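Local coordinates for Lmo2184 protein (Listeria monocytogenes serovar 1/2a, PDB 5JOQ) that probably binds heme or a related iron compound as the substrate-binding lipoprotein of an ABC importer, at residues D92-T97 with S106-A111; T121-M126 with L274-A279; E265-M270 with L280-K285. All blocks are in the same frame, centred on the assembly; numbering follows the deposited sequence. Where two conformers were deposited one is given.

In the fold
The chain has the two-lobed build of the solute-binding protein 8 family, with the long helix 140-161 running between the lobes. Contact 1 lies within the lobe built on strands 37-39, 93-97 and 115-118, its centre about 24 Å from that of contact 2 and about 30 Å from that of contact 3. The latter two are neighbours, their centres about 10 Å apart, because both use helix 276-288: contact 2 its first turn, contact 3 the turns that follow. They meet where Phe268 CZ lies 3.5 Å from Ala279 O and where Leu267 CD1 packs 3.6 Å from Glu278 CD. Contact 1 touches neither of the others.

Contact 1. Residues D92-T97 with S106-A111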
# COMPACT_ATOMS: atom_id res chain seq x y z
N ASP A 92 -5.43 19.34 -27.74
CA ASP A 92 -6.76 19.90 -27.99
C ASP A 92 -7.75 19.50 -26.89
O ASP A 92 -8.71 20.24 -26.62
CB ASP A 92 -7.27 19.42 -29.35
CG ASP A 92 -6.34 19.82 -30.49
OD1 ASP A 92 -6.10 21.02 -30.63
OD2 ASP A 92 -5.83 18.93 -31.20
N MET A 93 -7.53 18.37 -26.24
CA MET A 93 -8.44 17.90 -25.21
C MET A 93 -7.69 17.04 -24.20
O MET A 93 -6.87 16.20 -24.59
CB MET A 93 -9.60 17.10 -25.82
CG MET A 93 -10.63 16.57 -24.79
SD MET A 93 -11.46 17.94 -23.92
CE MET A 93 -12.14 18.90 -25.30
N VAL A 94 -7.96 17.24 -22.92
CA VAL A 94 -7.46 16.39 -21.84
C VAL A 94 -8.67 15.69 -21.23
O VAL A 94 -9.66 16.35 -20.92
CB VAL A 94 -6.71 17.22 -20.78
CG1 VAL A 94 -6.20 16.32 -19.64
CG2 VAL A 94 -5.53 18.04 -21.41
N LEU A 95 -8.61 14.36 -21.09
CA LEU A 95 -9.74 13.57 -20.60
C LEU A 95 -9.47 13.06 -19.18
O LEU A 95 -8.46 12.39 -18.93
CB LEU A 95 -10.03 12.38 -21.52
CG LEU A 95 -10.34 12.69 -22.99
CD1 LEU A 95 -10.52 11.38 -23.71
CD2 LEU A 95 -11.64 13.53 -23.14
N SER A 96 -10.40 13.35 -18.27
CA SER A 96 -10.30 12.88 -16.88
C SER A 96 -11.70 12.38 -16.52
O SER A 96 -12.55 12.17 -17.41
CB SER A 96 -9.78 13.99 -15.97
OG SER A 96 -9.70 13.57 -14.60
N THR A 97 -11.98 12.23 -15.22
CA THR A 97 -13.28 11.71 -14.79
C THR A 97 -13.99 12.71 -13.87
O THR A 97 -13.36 13.54 -13.18
CB THR A 97 -13.16 10.37 -14.05
OG1 THR A 97 -12.42 10.56 -12.83
CG2 THR A 97 -12.49 9.27 -14.93
N SER A 106 -9.45 23.12 -11.44
CA SER A 106 -8.78 24.42 -11.35
C SER A 106 -7.40 24.39 -12.00
O SER A 106 -7.01 25.35 -12.69
CB SER A 106 -8.62 24.84 -9.89
OG SER A 106 -9.87 24.92 -9.25
N GLY A 107 -6.63 23.33 -11.74
CA GLY A 107 -5.30 23.25 -12.34
C GLY A 107 -5.33 23.30 -13.85
O GLY A 107 -4.57 24.04 -14.48
N PHE A 108 -6.19 22.48 -14.47
CA PHE A 108 -6.36 22.53 -15.92
C PHE A 108 -6.73 23.94 -16.40
O PHE A 108 -6.12 24.47 -17.35
CB PHE A 108 -7.41 21.50 -16.37
CG PHE A 108 -6.99 20.07 -16.20
CD1 PHE A 108 -5.68 19.67 -16.46
CD2 PHE A 108 -7.91 19.09 -15.80
CE1 PHE A 108 -5.28 18.33 -16.31
CE2 PHE A 108 -7.52 17.74 -15.65
CZ PHE A 108 -6.20 17.37 -15.89
N GLU A 109 -7.75 24.55 -15.79
CA GLU A 109 -8.15 25.90 -16.19
C GLU A 109 -6.99 26.87 -16.05
O GLU A 109 -6.74 27.69 -16.95
CB GLU A 109 -9.32 26.38 -15.34
CG GLU A 109 -10.64 25.72 -15.69
CD GLU A 109 -11.76 26.08 -14.71
OE1 GLU A 109 -11.47 26.49 -13.57
OE2 GLU A 109 -12.94 25.93 -15.09
N GLY A 110 -6.28 26.80 -14.93
CA GLY A 110 -5.13 27.67 -14.74
C GLY A 110 -4.07 27.49 -15.81
O GLY A 110 -3.42 28.46 -16.22
N ALA A 111 -3.90 26.26 -16.30
CA ALA A 111 -2.91 25.99 -17.34
C ALA A 111 -3.46 26.20 -18.74
O ALA A 111 -2.75 25.92 -19.72
CB ALA A 111 -2.39 24.56 -17.20
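Val94 and Phe108 carry this small buried contact, in which strand 93-97 receives one aromatic side chain from the helix that follows it. A single methyl of the valine does the touching: CG1 of Val94 sits 3.9 Å from CZ of Phe108 and 4.0 Å from its CE1, so it meets the far end of the ring. The two side chains approach at a slant. On the next residue of the same strand face, Ser96 CB comes within 4.4 Å of Phe108 CE2, a looser touch made by carbon. The intervening Leu95 points away, as strand alternation requires.

The torsions set up this meeting. Val94 CG1 stands opposite the backbone N (chi1 179°), while Phe108 holds its ring beside its own backbone N (chi1 -68°) and projects it toward the strand. Within the helix, Gly110 N bonds to Ser106 O.

Strand 93-97, helix 101-110 and strand 115-118 form a beta-alpha-beta crossover, and Phe108 packs in the layer between helix and sheet. Leu83 of helix 83-88 and Ala115 of the last strand also touch its side chain, while Ile86 of helix 83-88 and Thr40 pack on Val94.

Contact 2. Residues T121-M126 with L274-A279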
# COMPACT_ATOMS: atom_id res chain seq x y z
N THR A 121 -19.48 6.97 -13.00
CA THR A 121 -20.07 6.48 -11.75
C THR A 121 -21.09 5.36 -11.96
O THR A 121 -21.54 4.79 -10.97
CB THR A 121 -20.73 7.62 -10.98
OG1 THR A 121 -21.73 8.27 -11.80
CG2 THR A 121 -19.65 8.68 -10.57
N SER A 122 -21.47 5.04 -13.20
CA SER A 122 -22.27 3.86 -13.51
C SER A 122 -21.85 3.33 -14.87
O SER A 122 -21.19 4.02 -15.66
CB SER A 122 -23.79 4.18 -13.51
OG SER A 122 -24.12 5.11 -14.55
N ILE A 123 -22.24 2.09 -15.18
CA ILE A 123 -21.98 1.60 -16.53
C ILE A 123 -22.74 2.43 -17.56
O ILE A 123 -22.20 2.79 -18.60
CB ILE A 123 -22.33 0.09 -16.64
CG1 ILE A 123 -21.40 -0.73 -15.70
CG2 ILE A 123 -22.22 -0.40 -18.12
CD1 ILE A 123 -21.71 -2.25 -15.73
N ALA A 124 -24.01 2.73 -17.28
CA ALA A 124 -24.82 3.50 -18.23
C ALA A 124 -24.20 4.87 -18.50
O ALA A 124 -24.19 5.35 -19.64
CB ALA A 124 -26.25 3.65 -17.71
N SER A 125 -23.71 5.54 -17.45
CA SER A 125 -23.07 6.84 -17.67
C SER A 125 -21.82 6.67 -18.49
O SER A 125 -21.57 7.47 -19.41
CB SER A 125 -22.76 7.53 -16.33
OG SER A 125 -23.99 8.06 -15.77
N MET A 126 -21.01 5.64 -18.21
CA MET A 126 -19.83 5.38 -19.04
C MET A 126 -20.22 5.17 -20.51
O MET A 126 -19.55 5.67 -21.42
CB MET A 126 -19.05 4.14 -18.52
CG MET A 126 -17.80 3.85 -19.35
SD MET A 126 -16.89 2.38 -18.80
CE MET A 126 -18.09 1.07 -19.21
N LEU A 274 -13.83 -0.66 -18.89
CA LEU A 274 -14.15 -1.73 -19.83
C LEU A 274 -14.08 -3.11 -19.13
O LEU A 274 -14.48 -4.09 -19.67
CB LEU A 274 -13.33 -1.65 -21.10
CG LEU A 274 -13.63 -0.43 -21.96
CD1 LEU A 274 -12.85 -0.47 -23.26
CD2 LEU A 274 -15.11 -0.30 -22.22
N ASN A 275 -13.56 -3.12 -17.91
CA ASN A 275 -13.52 -4.31 -17.06
C ASN A 275 -14.92 -4.69 -16.57
O ASN A 275 -15.12 -5.75 -16.04
CB ASN A 275 -12.71 -4.05 -15.78
CG ASN A 275 -11.24 -4.00 -16.02
OD1 ASN A 275 -10.76 -4.38 -17.06
ND2 ASN A 275 -10.51 -3.55 -15.02
N ALA A 276 -15.89 -3.81 -16.79
CA ALA A 276 -17.21 -4.01 -16.22
C ALA A 276 -17.88 -5.33 -16.52
O ALA A 276 -18.45 -5.91 -15.63
CB ALA A 276 -18.12 -2.85 -16.55
N PRO A 277 -17.80 -5.81 -17.82
CA PRO A 277 -18.46 -7.11 -18.02
C PRO A 277 -17.83 -8.20 -17.15
O PRO A 277 -18.55 -8.96 -16.55
CB PRO A 277 -18.26 -7.38 -19.51
CG PRO A 277 -18.25 -6.03 -20.11
CD PRO A 277 -17.34 -5.31 -19.19
N GLU A 278 -16.51 -8.24 -17.06
CA GLU A 278 -15.89 -9.25 -16.22
C GLU A 278 -16.29 -9.04 -14.75
O GLU A 278 -16.63 -9.98 -14.07
CB GLU A 278 -14.38 -9.20 -16.37
CG GLU A 278 -13.66 -10.29 -15.61
CD GLU A 278 -12.14 -10.26 -15.79
OE1 GLU A 278 -11.63 -9.41 -16.54
OE2 GLU A 278 -11.47 -11.09 -15.16
N ALA A 279 -16.28 -7.80 -14.30
CA ALA A 279 -16.65 -7.46 -12.93
C ALA A 279 -18.08 -7.88 -12.63
O ALA A 279 -18.37 -8.44 -11.57
CB ALA A 279 -16.47 -5.96 -12.69
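Ile123 and Ala276 meet with no flat group between them: every side chain that bridges the two segments is aliphatic or a thioether. Tyr187 of helix 187-194 touches both Ile123 and Ala276, so an aromatic side chain borders the contact without belonging to it. At its centre, Ile123 CD1 lies 3.7 Å from Ala276 CB, and CG1 of the same isoleucine is 4.0 Å from that methyl. The small alanine lets the backbones come close, with the CA atoms of the pair 7.4 Å apart.

Met126, one helical turn further on, reaches across alongside. Its chain runs extended through the first two torsions (chi1 -179°, chi2 -178°) and bends only at the last, which leaves SD 4.3 Å from Leu274 N and CE 4.5 Å from Leu274 CD2. Leu274 starts out pointing away, and only the end of its side chain returns to the methionine. Ile47 and Leu146, from helices 42-50 and 140-161, also touch this leucine.

The contact thus joins the beginnings of two helices, 123-136 and 276-288. The first is capped by Ser122, whose OG accepts a bond from Ser125 N (3.0 Å, 159° at the hydrogen), and Asp190 OD2 takes up the N-H of Ile123. These polar bonds lie at the helix start, whereas the two segments meet through apolar packing, which relies on dispersion forces and shape, its fit set by how the isoleucine and methionine ends lie against the alanine and leucine.

Contact 3. Residues E265-M270 with L280-K285; sequences ENLFGM and LKEMEK
Leu267 and Phe268 lie on an irregular loop that passes helix 276-288 at a CA separation of 9.2 Å between Leu267 and Glu282, so the gap is bridged by side chains alone. In the two-lobed fold of this binding-protein family, the loop follows strand 260-262 and leads back into this C-terminal helix, which packs against its own approach segment.

Phe268 is the main link. Its ring touches two successive helix residues at different places: CZ is 3.9 Å from Glu282 CB, and CE1 is 3.8 Å from Met283 CE. The methyl and the methylene both approach obliquely to the ring plane. Met283 reaches it by folding its chain, since bends at chi2 (66°) and chi3 (65°) bring CE back toward the loop although the residue starts off to one side. Leu267 adds a lighter touch, with CD2 4.2 Å from Glu282 CB and its side chain crossing that of the glutamate at about a right angle. One methylene of Glu282 is therefore shared by the leucine and the phenylalanine.

Around this, Ile188 and Leu191 of helix 187-194 and Met286 of the same C-terminal helix also pack on Phe268. Leu280 starts out away from the loop and touches Ile154 and Val157 of helix 140-161.

Glu282 splits its roles. CB and CG (4.2 Å from Phe268 CE2) lie against the aromatic ring, and the bend at chi2 then carries the carboxylate off, its plane 82° from that of the ring. Lys285, which also forms a salt bridge to Glu84 of the third subunit, meets that carboxylate one turn along the helix, with NZ 3.6 Å from Glu282 OE1.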
# COMPACT_ATOMS: atom_id res chain seq x y z
N GLU A 265 -9.33 -5.95 -6.04
CA GLU A 265 -9.04 -4.56 -6.31
C GLU A 265 -8.63 -4.36 -7.76
O GLU A 265 -8.87 -3.33 -8.36
CB GLU A 265 -7.99 -4.06 -5.32
CG GLU A 265 -7.42 -2.71 -5.61
CD GLU A 265 -6.26 -2.78 -6.55
OE1 GLU A 265 -5.56 -3.81 -6.56
OE2 GLU A 265 -6.06 -1.80 -7.27
N ASN A 266 -7.92 -5.33 -8.31
CA ASN A 266 -7.44 -5.24 -9.68
C ASN A 266 -8.57 -5.21 -10.69
O ASN A 266 -8.41 -4.67 -11.79
CB ASN A 266 -6.51 -6.42 -9.95
CG ASN A 266 -5.07 -6.00 -10.10
OD1 ASN A 266 -4.63 -5.66 -11.20
ND2 ASN A 266 -4.34 -6.00 -9.00
N LEU A 267 -9.73 -5.77 -10.34
CA LEU A 267 -10.86 -5.86 -11.24
C LEU A 267 -12.00 -4.90 -10.90
O LEU A 267 -12.67 -4.42 -11.81
CB LEU A 267 -11.41 -7.30 -11.24
CG LEU A 267 -12.68 -7.65 -12.03
CD1 LEU A 267 -12.47 -7.44 -13.52
CD2 LEU A 267 -13.03 -9.11 -11.77
N PHE A 268 -12.22 -4.60 -9.62
CA PHE A 268 -13.28 -3.71 -9.14
C PHE A 268 -12.67 -2.35 -8.75
O PHE A 268 -12.29 -2.15 -7.59
CB PHE A 268 -13.99 -4.34 -7.93
CG PHE A 268 -14.78 -5.59 -8.27
CD1 PHE A 268 -16.10 -5.50 -8.66
CD2 PHE A 268 -14.19 -6.84 -8.16
CE1 PHE A 268 -16.84 -6.65 -8.97
CE2 PHE A 268 -14.92 -8.01 -8.46
CZ PHE A 268 -16.24 -7.90 -8.88
N GLY A 269 -12.60 -1.43 -9.68
CA GLY A 269 -12.13 -0.10 -9.32
C GLY A 269 -13.23 0.78 -8.74
O GLY A 269 -14.40 0.40 -8.72
N MET A 270 -12.84 1.97 -8.28
CA MET A 270 -13.81 2.90 -7.70
C MET A 270 -14.79 3.42 -8.75
O MET A 270 -15.94 3.73 -8.42
CB MET A 270 -13.10 4.08 -7.04
CG MET A 270 -13.85 4.63 -5.84
SD MET A 270 -12.87 5.87 -4.91
CE MET A 270 -13.29 7.30 -5.92
N LEU A 280 -19.00 -7.61 -13.56
CA LEU A 280 -20.39 -7.98 -13.34
C LEU A 280 -20.56 -9.49 -13.24
O LEU A 280 -21.38 -9.99 -12.46
CB LEU A 280 -21.26 -7.41 -14.47
CG LEU A 280 -22.76 -7.42 -14.25
CD1 LEU A 280 -23.12 -6.66 -12.98
CD2 LEU A 280 -23.48 -6.84 -15.49
N LYS A 281 -19.79 -10.26 -14.02
CA LYS A 281 -19.89 -11.71 -13.96
C LYS A 281 -19.34 -12.25 -12.64
O LYS A 281 -19.86 -13.24 -12.09
CB LYS A 281 -19.12 -12.34 -15.11
CG LYS A 281 -19.74 -12.11 -16.49
CD LYS A 281 -18.84 -12.66 -17.63
CE LYS A 281 -19.21 -11.99 -18.98
NZ LYS A 281 -18.05 -11.81 -19.93
N GLU A 282 -18.25 -11.66 -12.16
CA GLU A 282 -17.72 -12.04 -10.85
C GLU A 282 -18.71 -11.65 -9.75
O GLU A 282 -18.91 -12.41 -8.78
CB GLU A 282 -16.35 -11.39 -10.66
CG GLU A 282 -15.49 -12.00 -9.60
CD GLU A 282 -15.31 -13.50 -9.81
OE1 GLU A 282 -15.10 -13.96 -10.97
OE2 GLU A 282 -15.46 -14.20 -8.80
N MET A 283 -19.39 -10.51 -9.90
CA MET A 283 -20.40 -10.11 -8.93
C MET A 283 -21.52 -11.12 -8.86
O MET A 283 -21.98 -11.49 -7.77
CB MET A 283 -20.95 -8.71 -9.27
CG MET A 283 -21.95 -8.19 -8.25
SD MET A 283 -21.24 -7.86 -6.64
CE MET A 283 -20.08 -6.49 -6.98
N GLU A 284 -21.97 -11.61 -10.01
CA GLU A 284 -23.04 -12.60 -10.04
C GLU A 284 -22.63 -13.87 -9.31
O GLU A 284 -23.44 -14.47 -8.60
CB GLU A 284 -23.44 -12.88 -11.49
CG GLU A 284 -24.62 -13.80 -11.61
CD GLU A 284 -24.91 -14.26 -13.04
OE1 GLU A 284 -24.34 -13.69 -14.02
OE2 GLU A 284 -25.70 -15.22 -13.16
N LYS A 285 -21.36 -14.27 -9.42
CA LYS A 285 -20.88 -15.46 -8.72
C LYS A 285 -20.94 -15.28 -7.21
O LYS A 285 -21.38 -16.18 -6.48
CB LYS A 285 -19.46 -15.81 -9.13
CG LYS A 285 -19.33 -16.37 -10.54
CD LYS A 285 -17.89 -16.73 -10.88
CE LYS A 285 -17.74 -16.92 -12.39
NZ LYS A 285 -16.33 -16.73 -12.83